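Local coordinates for protein endo-beta-1,4-glucanase (cellulase B) (PDB 4V2X) that hydrolyses beta-glucans such as xyloglucan and mixed-linkage beta-1,3-1,4-glucans, using a catalytic module joined to immunoglobulin-like and carbohydrate-binding modules, at residues A[134-139]-A[184-189]; A[178-183]-A[223-228]; A[419-424]-A[441-446]; A[462-465]-A[471-474]; A[541-546]-A[562-567]. All blocks are in the same frame, centred on the assembly; numbering follows the deposited sequence. Where two conformers were deposited one is given.

Interaction 1. Residues A[134-139]-A[184-189]; sequences QVVQWA and KDYPTK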
# COMPACT_ATOMS: atom_id res chain seq x y z
N GLN A 134 20.51 18.62 26.45
CA GLN A 134 21.47 19.71 26.58
C GLN A 134 22.04 20.10 25.22
O GLN A 134 22.18 21.28 24.90
CB GLN A 134 22.59 19.31 27.53
CG GLN A 134 23.69 20.35 27.73
CD GLN A 134 23.19 21.65 28.35
OE1 GLN A 134 23.32 21.85 29.56
NE2 GLN A 134 22.64 22.53 27.53
N VAL A 135 22.34 19.10 24.40
CA VAL A 135 22.89 19.37 23.08
C VAL A 135 21.84 20.00 22.16
O VAL A 135 22.13 20.94 21.42
CB VAL A 135 23.51 18.11 22.47
CG1 VAL A 135 24.08 18.42 21.09
CG2 VAL A 135 24.61 17.56 23.38
N VAL A 136 20.60 19.52 22.23
CA VAL A 136 19.50 20.13 21.49
C VAL A 136 19.38 21.61 21.86
O VAL A 136 19.29 22.46 20.97
CB VAL A 136 18.16 19.40 21.75
CG1 VAL A 136 16.98 20.20 21.20
CG2 VAL A 136 18.19 18.01 21.12
N GLN A 137 19.41 21.91 23.16
CA GLN A 137 19.31 23.29 23.64
C GLN A 137 20.46 24.16 23.14
O GLN A 137 20.23 25.30 22.72
CB GLN A 137 19.26 23.35 25.17
CG GLN A 137 17.97 22.80 25.75
CD GLN A 137 17.92 22.91 27.26
OE1 GLN A 137 18.52 23.81 27.85
NE2 GLN A 137 17.18 22.02 27.90
N TRP A 138 21.68 23.65 23.20
CA TRP A 138 22.84 24.40 22.71
C TRP A 138 22.69 24.76 21.23
O TRP A 138 22.97 25.88 20.82
CB TRP A 138 24.13 23.61 22.88
CG TRP A 138 24.66 23.55 24.28
CD1 TRP A 138 24.43 24.44 25.30
CD2 TRP A 138 25.55 22.56 24.82
NE1 TRP A 138 25.11 24.06 26.43
CE2 TRP A 138 25.80 22.90 26.16
CE3 TRP A 138 26.15 21.41 24.29
CZ2 TRP A 138 26.63 22.14 26.98
CZ3 TRP A 138 26.97 20.65 25.11
CH2 TRP A 138 27.20 21.02 26.45
N ALA A 139 22.26 23.78 20.44
CA ALA A 139 22.03 24.00 19.02
C ALA A 139 20.95 25.06 18.78
O ALA A 139 21.12 25.96 17.96
CB ALA A 139 21.63 22.69 18.35
N LYS A 184 7.62 18.54 23.79
CA LYS A 184 6.42 19.16 23.21
C LYS A 184 6.43 20.68 23.19
O LYS A 184 5.89 21.28 22.26
CB LYS A 184 5.14 18.65 23.91
CG LYS A 184 4.96 19.08 25.35
CD LYS A 184 3.77 18.36 25.97
CE LYS A 184 3.77 18.49 27.49
NZ LYS A 184 3.73 19.91 27.91
N ASP A 185 7.04 21.31 24.20
CA ASP A 185 7.05 22.77 24.29
C ASP A 185 8.30 23.43 23.68
O ASP A 185 8.45 24.64 23.75
CB ASP A 185 6.88 23.21 25.75
CG ASP A 185 5.52 22.85 26.31
OD1 ASP A 185 4.51 23.07 25.60
OD2 ASP A 185 5.45 22.35 27.44
N TYR A 186 9.17 22.63 23.08
CA TYR A 186 10.38 23.15 22.42
C TYR A 186 10.01 23.90 21.14
O TYR A 186 9.01 23.59 20.52
CB TYR A 186 11.35 22.02 22.09
CG TYR A 186 12.22 21.64 23.26
CD1 TYR A 186 11.66 21.23 24.47
CD2 TYR A 186 13.61 21.67 23.16
CE1 TYR A 186 12.46 20.89 25.55
CE2 TYR A 186 14.41 21.33 24.22
CZ TYR A 186 13.84 20.93 25.41
OH TYR A 186 14.64 20.61 26.47
N PRO A 187 10.84 24.89 20.75
CA PRO A 187 10.60 25.63 19.51
C PRO A 187 10.44 24.70 18.32
O PRO A 187 11.04 23.62 18.31
CB PRO A 187 11.87 26.47 19.35
CG PRO A 187 12.42 26.62 20.72
CD PRO A 187 12.06 25.35 21.45
N THR A 188 9.65 25.10 17.33
CA THR A 188 9.40 24.24 16.17
C THR A 188 10.61 24.10 15.25
O THR A 188 10.56 23.34 14.28
CB THR A 188 8.20 24.73 15.34
OG1 THR A 188 8.39 26.10 14.96
CG2 THR A 188 6.92 24.60 16.16
N LYS A 189 11.70 24.81 15.55
CA LYS A 189 12.98 24.59 14.88
C LYS A 189 13.57 23.22 15.24
O LYS A 189 14.48 22.74 14.55
CB LYS A 189 13.97 25.71 15.21
CG LYS A 189 13.53 27.04 14.63
CD LYS A 189 14.53 28.15 14.92
CE LYS A 189 15.76 28.04 14.04
NZ LYS A 189 16.60 29.26 14.18
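Tyr-186 spans the gap between two outer elements of a (beta/alpha)8 barrel, the fold of family 5 glycoside hydrolases, and meets Val-136 and Gln-137 on helix 126-141. Its own segment, 184-189, is the loop that leads from helix 165-183 into barrel strand 190-193. At its start Lys-184 and Asp-185 form a local salt bridge, NZ reaching OD2 at 3.0 Å from above the carboxylate plane. Next comes Tyr-186, which suits the gap because it is long, flat and polar at its end. Its CG stands anti to the carbonyl carbon (chi1 -83°), which sends the ring across to the helix. CE2 lies 4.1 Å from Val-136 CG1 and equally far from Gln-137 CG. Beyond CG the glutamine chain is extended and runs at about a right angle to the tyrosine. Gln-137 NE2 appears to donate to Tyr-186 OH over 3.2 Å, a somewhat bent bond (146° at the hydrogen), with the amide turned 57° from the ring plane; because the hydroxyl is placed with less certainty, the bond is too. Phe-183, just before this segment, meets the same ring edge-to-face. The backbone oxygens of Tyr-186 and Pro-187 are both bound by the Arg-236 guanidinium, which helps to fix the course of the loop, and Pro-187 rests on Leu-140. Last, Lys-189 lays its chain against Leu-140, meets Tyr-145 in a cation-pi contact, and places NZ in a salt bridge with OD1 of Asp-143.

Interaction 2. Residues A[178-183]-A[223-228]; sequences QLSNHF and FEIVRQ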
# COMPACT_ATOMS: atom_id res chain seq x y z
N GLN A 178 7.12 9.14 24.72
CA GLN A 178 8.04 9.78 25.68
C GLN A 178 8.77 10.98 25.10
O GLN A 178 8.85 12.02 25.75
CB GLN A 178 9.08 8.78 26.19
CG GLN A 178 8.52 7.73 27.13
CD GLN A 178 9.58 6.73 27.55
OE1 GLN A 178 10.45 7.04 28.36
NE2 GLN A 178 9.53 5.53 26.98
N LEU A 179 9.32 10.83 23.90
CA LEU A 179 10.05 11.92 23.27
C LEU A 179 9.13 13.08 22.92
O LEU A 179 9.47 14.23 23.15
CB LEU A 179 10.79 11.45 22.02
CG LEU A 179 11.93 10.47 22.28
CD1 LEU A 179 12.44 9.91 20.96
CD2 LEU A 179 13.04 11.13 23.07
N SER A 180 7.97 12.76 22.33
CA SER A 180 7.03 13.80 21.94
C SER A 180 6.58 14.58 23.17
O SER A 180 6.50 15.80 23.12
CB SER A 180 5.84 13.22 21.16
OG SER A 180 4.97 12.45 21.97
N ASN A 181 6.32 13.89 24.28
CA ASN A 181 5.94 14.56 25.52
C ASN A 181 7.08 15.42 26.08
O ASN A 181 6.86 16.59 26.42
CB ASN A 181 5.50 13.56 26.58
CG ASN A 181 5.09 14.24 27.87
OD1 ASN A 181 5.79 14.16 28.87
ND2 ASN A 181 3.96 14.94 27.84
N HIS A 182 8.27 14.84 26.17
CA HIS A 182 9.45 15.56 26.68
C HIS A 182 9.71 16.86 25.92
O HIS A 182 9.96 17.89 26.53
CB HIS A 182 10.70 14.67 26.62
CG HIS A 182 11.92 15.29 27.24
ND1 HIS A 182 12.16 15.27 28.59
CD2 HIS A 182 12.95 15.97 26.68
CE1 HIS A 182 13.30 15.90 28.85
NE2 HIS A 182 13.80 16.33 27.70
N PHE A 183 9.64 16.80 24.60
CA PHE A 183 10.01 17.94 23.76
C PHE A 183 8.83 18.80 23.29
O PHE A 183 9.03 19.72 22.50
CB PHE A 183 10.82 17.45 22.55
CG PHE A 183 12.20 16.99 22.89
CD1 PHE A 183 13.15 17.90 23.34
CD2 PHE A 183 12.57 15.65 22.77
CE1 PHE A 183 14.44 17.49 23.65
CE2 PHE A 183 13.85 15.23 23.08
CZ PHE A 183 14.79 16.15 23.53
N PHE A 223 3.30 9.82 13.35
CA PHE A 223 2.52 11.02 13.06
C PHE A 223 1.38 11.19 14.07
O PHE A 223 1.24 12.26 14.68
CB PHE A 223 1.97 10.94 11.63
CG PHE A 223 1.01 12.04 11.28
CD1 PHE A 223 1.46 13.22 10.73
CD2 PHE A 223 -0.36 11.86 11.47
CE1 PHE A 223 0.58 14.23 10.39
CE2 PHE A 223 -1.25 12.87 11.13
CZ PHE A 223 -0.78 14.05 10.60
N GLU A 224 0.60 10.13 14.26
CA GLU A 224 -0.56 10.16 15.17
C GLU A 224 -0.15 10.53 16.60
O GLU A 224 -0.78 11.38 17.23
CB GLU A 224 -1.28 8.81 15.17
CG GLU A 224 -2.14 8.55 13.95
CD GLU A 224 -2.79 7.18 13.98
OE1 GLU A 224 -2.07 6.16 13.84
OE2 GLU A 224 -4.02 7.11 14.16
N ILE A 225 0.89 9.88 17.10
CA ILE A 225 1.41 10.13 18.44
C ILE A 225 1.86 11.57 18.59
O ILE A 225 1.41 12.27 19.50
CB ILE A 225 2.58 9.19 18.78
CG1 ILE A 225 2.06 7.76 18.98
CG2 ILE A 225 3.30 9.66 20.04
CD1 ILE A 225 3.14 6.71 18.95
N VAL A 226 2.75 12.02 17.72
CA VAL A 226 3.28 13.37 17.85
C VAL A 226 2.15 14.39 17.75
O VAL A 226 2.03 15.27 18.61
CB VAL A 226 4.39 13.68 16.82
CG1 VAL A 226 4.85 15.13 16.93
CG2 VAL A 226 5.58 12.75 17.04
N ARG A 227 1.31 14.27 16.73
CA ARG A 227 0.33 15.32 16.43
C ARG A 227 -0.69 15.54 17.55
O ARG A 227 -1.26 16.63 17.65
CB ARG A 227 -0.38 15.04 15.11
CG ARG A 227 0.47 15.39 13.89
CD ARG A 227 0.50 16.89 13.65
NE ARG A 227 1.36 17.27 12.52
CZ ARG A 227 2.64 17.65 12.61
NH1 ARG A 227 3.27 17.69 13.78
NH2 ARG A 227 3.30 17.97 11.51
N GLN A 228 -0.90 14.53 18.38
CA GLN A 228 -1.90 14.60 19.45
C GLN A 228 -1.29 14.68 20.85
O GLN A 228 -1.99 14.49 21.85
CB GLN A 228 -2.83 13.40 19.32
CG GLN A 228 -3.59 13.40 17.99
CD GLN A 228 -4.51 12.21 17.83
OE1 GLN A 228 -5.71 12.37 17.62
NE2 GLN A 228 -3.95 11.01 17.92
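Helices 165-183 and 209-227 come very close at Ser-180 and Val-226, whose CA atoms are only 5.6 Å apart. Such a short spacing calls for a small side chain at the meeting point, and Ser-180 supplies it: its CB points at the other helix and lies 4.2 Å from both CG2 and CA of Val-226. Valine suits the place because it is short and branched: CG2 faces the serine, and the side chain also reaches strands 190-193 and 238-241. Ile-225 flanks the same spot from the neighbouring position on its helix. Its methyl CG2 comes to 3.8 Å from Ser-180 OG, a purely van der Waals approach. No hydrogen bond joins the two segments, and the buried serine hydroxyl is satisfied within its own helix. A chi1 of 70° tucks OG in over the backbone and turns it back along the helix, to the carbonyl oxygens of Trp-176 and Glu-177. A polar atom can therefore lie in an apolar interface at little cost. Asn-166 and Val-170 of the second subunit pack against residues of 223-228. The two helices follow barrel strands 145-149 and 190-193 in the (beta/alpha)8 fold. Beneath them Val-226 packs on Phe-192 of strand 190-193 and Leu-238 of strand 238-241, while Leu-179 leans on Leu-129 of helix 126-141.

Interaction 3. Residues A[419-424]-A[441-446]; sequences TGLRAN and LTVKAH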
# COMPACT_ATOMS: atom_id res chain seq x y z
N THR A 419 41.27 33.56 -13.30
CA THR A 419 41.77 34.91 -13.00
C THR A 419 43.28 34.94 -12.79
O THR A 419 43.90 36.00 -12.92
CB THR A 419 41.07 35.52 -11.78
OG1 THR A 419 41.20 34.65 -10.66
CG2 THR A 419 39.60 35.75 -12.07
N GLY A 420 43.87 33.79 -12.47
CA GLY A 420 45.30 33.74 -12.25
C GLY A 420 45.79 32.36 -11.89
O GLY A 420 45.00 31.44 -11.68
N LEU A 421 47.11 32.23 -11.83
CA LEU A 421 47.77 30.99 -11.50
C LEU A 421 48.91 31.32 -10.55
O LEU A 421 49.58 32.35 -10.72
CB LEU A 421 48.31 30.34 -12.78
CG LEU A 421 48.40 28.82 -12.83
CD1 LEU A 421 47.01 28.21 -12.69
CD2 LEU A 421 49.07 28.36 -14.12
N ARG A 422 49.11 30.49 -9.54
CA ARG A 422 50.23 30.65 -8.62
C ARG A 422 51.05 29.38 -8.59
O ARG A 422 50.50 28.27 -8.72
CB ARG A 422 49.74 30.99 -7.21
CG ARG A 422 49.14 32.38 -7.10
CD ARG A 422 48.67 32.70 -5.69
NE ARG A 422 48.04 34.02 -5.65
CZ ARG A 422 48.68 35.17 -5.50
NH1 ARG A 422 50.00 35.20 -5.35
NH2 ARG A 422 48.00 36.30 -5.49
N ALA A 423 52.36 29.53 -8.44
CA ALA A 423 53.27 28.40 -8.27
C ALA A 423 53.88 28.57 -6.90
O ALA A 423 54.61 29.53 -6.66
CB ALA A 423 54.34 28.41 -9.34
N ASN A 424 53.56 27.65 -5.98
CA ASN A 424 53.96 27.80 -4.59
C ASN A 424 53.62 29.20 -4.06
O ASN A 424 54.46 29.87 -3.44
CB ASN A 424 55.46 27.53 -4.41
CG ASN A 424 55.86 26.11 -4.80
OD1 ASN A 424 55.02 25.23 -4.96
ND2 ASN A 424 57.16 25.89 -4.92
N LEU A 441 44.36 24.34 -20.07
CA LEU A 441 45.37 25.10 -19.34
C LEU A 441 46.76 24.50 -19.55
O LEU A 441 46.99 23.33 -19.25
CB LEU A 441 45.07 25.08 -17.84
CG LEU A 441 46.07 25.79 -16.92
CD1 LEU A 441 46.12 27.28 -17.20
CD2 LEU A 441 45.74 25.53 -15.46
N THR A 442 47.68 25.32 -20.05
CA THR A 442 49.07 24.91 -20.18
C THR A 442 49.92 25.61 -19.13
O THR A 442 49.93 26.84 -19.05
CB THR A 442 49.63 25.23 -21.58
OG1 THR A 442 48.91 24.49 -22.57
CG2 THR A 442 51.10 24.88 -21.67
N VAL A 443 50.61 24.82 -18.31
CA VAL A 443 51.62 25.34 -17.40
C VAL A 443 52.99 25.14 -18.06
O VAL A 443 53.38 24.01 -18.38
CB VAL A 443 51.59 24.63 -16.03
CG1 VAL A 443 52.57 25.30 -15.07
CG2 VAL A 443 50.18 24.63 -15.45
N LYS A 444 53.72 26.23 -18.25
CA LYS A 444 54.98 26.16 -18.99
C LYS A 444 56.08 25.42 -18.22
O LYS A 444 56.17 25.50 -16.99
CB LYS A 444 55.46 27.57 -19.38
CG LYS A 444 54.50 28.32 -20.30
CD LYS A 444 54.51 27.78 -21.72
CE LYS A 444 53.38 28.37 -22.55
NZ LYS A 444 53.53 29.83 -22.79
N ALA A 445 56.92 24.72 -18.97
CA ALA A 445 58.02 23.91 -18.43
C ALA A 445 58.87 24.60 -17.37
O ALA A 445 59.19 24.00 -16.35
CB ALA A 445 58.92 23.45 -19.58
N HIS A 446 59.23 25.87 -17.60
CA HIS A 446 60.13 26.57 -16.68
C HIS A 446 59.50 26.75 -15.30
O HIS A 446 60.21 26.79 -14.30
CB HIS A 446 60.60 27.92 -17.24
CG HIS A 446 59.51 28.91 -17.48
ND1 HIS A 446 58.81 28.98 -18.66
CD2 HIS A 446 59.00 29.89 -16.69
CE1 HIS A 446 57.92 29.94 -18.59
NE2 HIS A 446 58.01 30.51 -17.41
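Leu-421 sets one methyl against Leu-441 and the other against Val-443, joining the two facing sheets of the beta-sandwich that forms the immunoglobulin-like module. Strand 418-423 belongs to one sheet and strand 440-443 to the other. The nearest CA atoms, those of Leu-421 and Val-443, are 9.0 Å apart, so the gap is bridged by side chains with no backbone bonds. Leucine suits the central place because it forks at its end. With chi1 at -150°, some way from fully anti, and chi2 at 62°, the fork is spread along the opposing strand, and each branch takes one partner. CD1 meets Leu-441 CD2 at 4.1 Å. For its part Leu-441 holds CG anti to its nitrogen (chi1 178°), which carries that methyl inward. Leu-441 and Val-443 lie two positions apart on a strand and so point to the same side, whereas Thr-442 between them turns away and binds the hydroxyl of Thr-408. All three touching residues are buried, and the apolar core continues round them: Leu-421 also packs on Leu-428, Tyr-434, Val-463 and Ala-465. Valine, compact and beta-branched, suits a strand position that also packs on Leu-448 of helix 445-452, which starts just after Lys-444 at its N-cap. It offers one methyl to the leucine, Val-443 CG2 lying 4.1 Å from Leu-421 CD2.

Interaction 4. Residues A[462-465]-A[471-474]; sequences MVTA and ADWH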
# COMPACT_ATOMS: atom_id res chain seq x y z
N MET A 462 53.15 23.09 -5.64
CA MET A 462 51.77 23.22 -6.09
C MET A 462 51.61 24.33 -7.11
O MET A 462 52.25 25.37 -7.00
CB MET A 462 50.88 23.54 -4.89
CG MET A 462 49.39 23.45 -5.16
SD MET A 462 48.48 23.75 -3.64
CE MET A 462 49.48 22.81 -2.49
N VAL A 463 50.76 24.09 -8.11
CA VAL A 463 50.30 25.13 -9.02
C VAL A 463 48.82 25.32 -8.68
O VAL A 463 48.04 24.37 -8.73
CB VAL A 463 50.47 24.73 -10.50
CG1 VAL A 463 49.78 25.74 -11.39
CG2 VAL A 463 51.95 24.62 -10.84
N THR A 464 48.45 26.54 -8.29
CA THR A 464 47.09 26.83 -7.88
C THR A 464 46.39 27.67 -8.93
O THR A 464 46.88 28.73 -9.31
CB THR A 464 47.05 27.55 -6.53
OG1 THR A 464 47.66 26.71 -5.54
CG2 THR A 464 45.61 27.87 -6.12
N ALA A 465 45.26 27.16 -9.42
CA ALA A 465 44.41 27.90 -10.34
C ALA A 465 43.36 28.67 -9.58
O ALA A 465 42.63 28.10 -8.76
CB ALA A 465 43.74 26.96 -11.34
N ALA A 471 35.96 27.89 -5.43
CA ALA A 471 37.21 27.49 -4.80
C ALA A 471 38.38 27.47 -5.78
O ALA A 471 38.20 27.20 -6.97
CB ALA A 471 37.05 26.13 -4.16
N ASP A 472 39.58 27.75 -5.28
CA ASP A 472 40.80 27.53 -6.05
C ASP A 472 40.94 26.03 -6.31
O ASP A 472 40.53 25.23 -5.47
CB ASP A 472 42.03 27.98 -5.26
CG ASP A 472 42.13 29.49 -5.09
OD1 ASP A 472 41.43 30.26 -5.79
OD2 ASP A 472 42.93 29.90 -4.23
N TRP A 473 41.53 25.67 -7.45
CA TRP A 473 41.89 24.28 -7.74
C TRP A 473 43.40 24.11 -7.60
O TRP A 473 44.18 24.90 -8.13
CB TRP A 473 41.43 23.88 -9.14
CG TRP A 473 41.66 22.43 -9.46
CD1 TRP A 473 42.70 21.89 -10.15
CD2 TRP A 473 40.82 21.32 -9.07
NE1 TRP A 473 42.57 20.52 -10.22
CE2 TRP A 473 41.42 20.15 -9.58
CE3 TRP A 473 39.62 21.22 -8.35
CZ2 TRP A 473 40.86 18.89 -9.38
CZ3 TRP A 473 39.06 19.96 -8.16
CH2 TRP A 473 39.69 18.81 -8.68
N HIS A 474 43.81 23.07 -6.89
CA HIS A 474 45.23 22.87 -6.56
C HIS A 474 45.82 21.68 -7.28
O HIS A 474 45.35 20.57 -7.10
CB HIS A 474 45.37 22.66 -5.06
CG HIS A 474 44.65 23.68 -4.24
ND1 HIS A 474 45.18 24.92 -3.98
CD2 HIS A 474 43.45 23.64 -3.62
CE1 HIS A 474 44.33 25.61 -3.24
NE2 HIS A 474 43.27 24.86 -3.01
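Ala-465 and Trp-473 bind each other through their backbones twice. Ala-465 N donates to Trp-473 O over 2.8 Å (159° at the hydrogen), and Trp-473 N returns the bond to Ala-465 O over 3.0 Å. Both have ordinary lengths and are fairly straight, as expected of a hydrogen-bonded antiparallel pair. Next along lies the non-hydrogen-bonded pair Thr-464 and His-474, with CA atoms 4.6 Å apart, where Thr-464 CA sends a C-H toward Trp-473 O at 3.5 Å. Together these pairs set the register of the beta hairpin made by strands 458-467 and 473-480 in the immunoglobulin-like module. Side chains alternate between the faces. Thr-464 and His-474 run alongside each other in the same direction from the sheet, with the threonine OG1 at the edge of the imidazole and near its plane. A beta-branched threonine suits an extended strand, and its methyl CG2, anti to the backbone N, also reaches Asp-472 CB at 3.7 Å. The nearest atom of the Asp-472 side chain is about 4 Å from a bound calcium ion. In the conformer given, Met-462 SD approaches the His-474 ring obliquely, 4.4 Å from its centroid. On the other face the small Ala-465 puts its CB 4.4 Å from Trp-473 CB. With chi1 at -175° the indole leads away from the alanine, packs on Val-390 and Ala-391, and gives its N-H to the carbonyl oxygen of Ser-393.

Interaction 5. Residues A[541-546]-A[562-567]; sequences NEMKLT and FHFWSG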
# COMPACT_ATOMS: atom_id res chain seq x y z
N ASN A 541 56.56 1.76 3.32
CA ASN A 541 57.08 1.28 2.04
C ASN A 541 56.64 -0.18 1.81
O ASN A 541 57.45 -1.05 1.49
CB ASN A 541 58.60 1.44 2.00
CG ASN A 541 59.05 2.78 2.55
OD1 ASN A 541 58.57 3.83 2.13
ND2 ASN A 541 59.97 2.75 3.52
N GLU A 542 55.35 -0.42 2.01
CA GLU A 542 54.79 -1.76 1.88
C GLU A 542 53.45 -1.71 1.16
O GLU A 542 52.74 -0.72 1.26
CB GLU A 542 54.58 -2.40 3.26
CG GLU A 542 55.86 -2.61 4.05
CD GLU A 542 55.62 -3.25 5.41
OE1 GLU A 542 54.45 -3.32 5.84
OE2 GLU A 542 56.60 -3.68 6.05
N MET A 543 53.13 -2.78 0.44
CA MET A 543 51.81 -2.97 -0.14
C MET A 543 51.15 -4.12 0.60
O MET A 543 51.62 -5.26 0.53
CB MET A 543 51.94 -3.31 -1.62
CG MET A 543 50.63 -3.29 -2.36
SD MET A 543 50.10 -1.60 -2.65
CE MET A 543 51.23 -1.10 -3.94
N LYS A 544 50.07 -3.82 1.32
CA LYS A 544 49.37 -4.80 2.14
C LYS A 544 48.28 -5.49 1.33
O LYS A 544 47.51 -4.83 0.65
CB LYS A 544 48.74 -4.10 3.35
CG LYS A 544 48.11 -5.04 4.38
CD LYS A 544 49.00 -6.24 4.64
CE LYS A 544 49.05 -6.63 6.10
NZ LYS A 544 47.86 -7.39 6.55
N LEU A 545 48.25 -6.82 1.40
CA LEU A 545 47.13 -7.60 0.87
C LEU A 545 46.47 -8.18 2.10
O LEU A 545 47.13 -8.85 2.89
CB LEU A 545 47.59 -8.74 -0.05
CG LEU A 545 48.42 -8.35 -1.28
CD1 LEU A 545 48.69 -9.57 -2.14
CD2 LEU A 545 47.73 -7.27 -2.09
N THR A 546 45.18 -7.92 2.28
CA THR A 546 44.52 -8.21 3.56
C THR A 546 44.12 -9.67 3.71
O THR A 546 44.00 -10.42 2.73
CB THR A 546 43.25 -7.37 3.74
OG1 THR A 546 42.29 -7.75 2.76
CG2 THR A 546 43.56 -5.87 3.64
N PHE A 562 48.97 -3.48 -10.34
CA PHE A 562 48.85 -2.25 -9.58
C PHE A 562 48.88 -1.08 -10.54
O PHE A 562 49.81 -0.95 -11.33
CB PHE A 562 49.99 -2.15 -8.57
CG PHE A 562 49.94 -3.22 -7.52
CD1 PHE A 562 50.54 -4.45 -7.72
CD2 PHE A 562 49.27 -2.99 -6.32
CE1 PHE A 562 50.48 -5.43 -6.75
CE2 PHE A 562 49.21 -3.97 -5.35
CZ PHE A 562 49.81 -5.19 -5.56
N HIS A 563 47.83 -0.27 -10.46
CA HIS A 563 47.65 0.91 -11.29
C HIS A 563 47.93 2.15 -10.46
O HIS A 563 47.30 2.35 -9.43
CB HIS A 563 46.21 0.96 -11.80
CG HIS A 563 45.83 -0.22 -12.64
ND1 HIS A 563 45.92 -0.21 -14.01
CD2 HIS A 563 45.36 -1.44 -12.30
CE1 HIS A 563 45.52 -1.38 -14.49
NE2 HIS A 563 45.17 -2.14 -13.47
N PHE A 564 48.87 2.97 -10.92
CA PHE A 564 49.24 4.20 -10.21
C PHE A 564 48.75 5.43 -10.98
O PHE A 564 48.57 5.38 -12.19
CB PHE A 564 50.75 4.27 -10.00
CG PHE A 564 51.28 3.14 -9.17
CD1 PHE A 564 51.60 1.92 -9.76
CD2 PHE A 564 51.44 3.28 -7.80
CE1 PHE A 564 52.07 0.86 -8.99
CE2 PHE A 564 51.91 2.23 -7.03
CZ PHE A 564 52.23 1.03 -7.63
N TRP A 565 48.53 6.51 -10.25
CA TRP A 565 47.96 7.73 -10.83
C TRP A 565 48.86 8.41 -11.87
O TRP A 565 48.38 9.21 -12.68
CB TRP A 565 47.58 8.71 -9.72
CG TRP A 565 46.32 8.30 -9.04
CD1 TRP A 565 46.18 7.79 -7.79
CD2 TRP A 565 45.01 8.32 -9.61
NE1 TRP A 565 44.87 7.50 -7.54
CE2 TRP A 565 44.12 7.81 -8.64
CE3 TRP A 565 44.49 8.71 -10.85
CZ2 TRP A 565 42.75 7.70 -8.87
CZ3 TRP A 565 43.13 8.60 -11.08
CH2 TRP A 565 42.27 8.10 -10.09
N SER A 566 50.15 8.10 -11.83
CA SER A 566 51.10 8.57 -12.83
C SER A 566 50.92 7.89 -14.18
O SER A 566 51.50 8.33 -15.17
CB SER A 566 52.52 8.28 -12.36
OG SER A 566 52.69 6.89 -12.17
N GLY A 567 50.15 6.80 -14.22
CA GLY A 567 50.02 5.98 -15.41
C GLY A 567 50.87 4.73 -15.34
O GLY A 567 50.71 3.84 -16.19
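Met-543 and Phe-562 bury nearly equal areas in this contact and account for most of it, with Phe-564 adding a smaller share. The methionine starts out with CG anti to the backbone N (chi1 -170°) and then bends twice, at chi2 and chi3, so that its end curls along the phenylalanine. The methionine and the ring run alongside each other, pointing opposite ways. Met-543 CG lies tight against Phe-562 CE2 at 3.4 Å, and CE comes to 3.6 Å from Phe-562 CD2. Between them the sulfur sits 4.7 Å from the ring centroid and 55° off its normal, an oblique Met-aromatic contact. Such a flexible, polarisable chain can shape itself to a rigid ring, and a large apolar ring suits a buried position. Past the sulfur, the methyl CE continues to Phe-564 CZ at 4.4 Å, so one methionine touches both aromatics. These sit two positions apart on strand 556-564. Leu-506, Phe-501 and Ile-497 also pack on Met-543, while Met-509 and Tyr-572 pack on Phe-562. Strands 542-545 and 556-564 are not neighbours in their sheet, and apolar side chains joining them across the interior are characteristic of the beta-sandwich fold of the family 46 carbohydrate-binding module.

How the interactions relate
From the N terminus, interaction 1 comes first, closing the chain between 134-139 and 184-189. Interaction 2 opens at 178-183 before that loop is complete and closes at 223-228, so the two cross; together they tie helix 126-141, the loop after helix 165-183, and helices 165-183 and 209-227 of the catalytic barrel. The rest follow in series. Interaction 3 closes residues 425-440 and links the two sheets of the immunoglobulin-like module; interaction 4 closes the short hairpin connection 466-470 in one of them. These two touch, as between Arg-422 O and Thr-464 N (2.7 Å). Interaction 5 closes the span 547-561, with its short helix, in the carbohydrate-binding module, its nearest atoms about 11 Å from interaction 4.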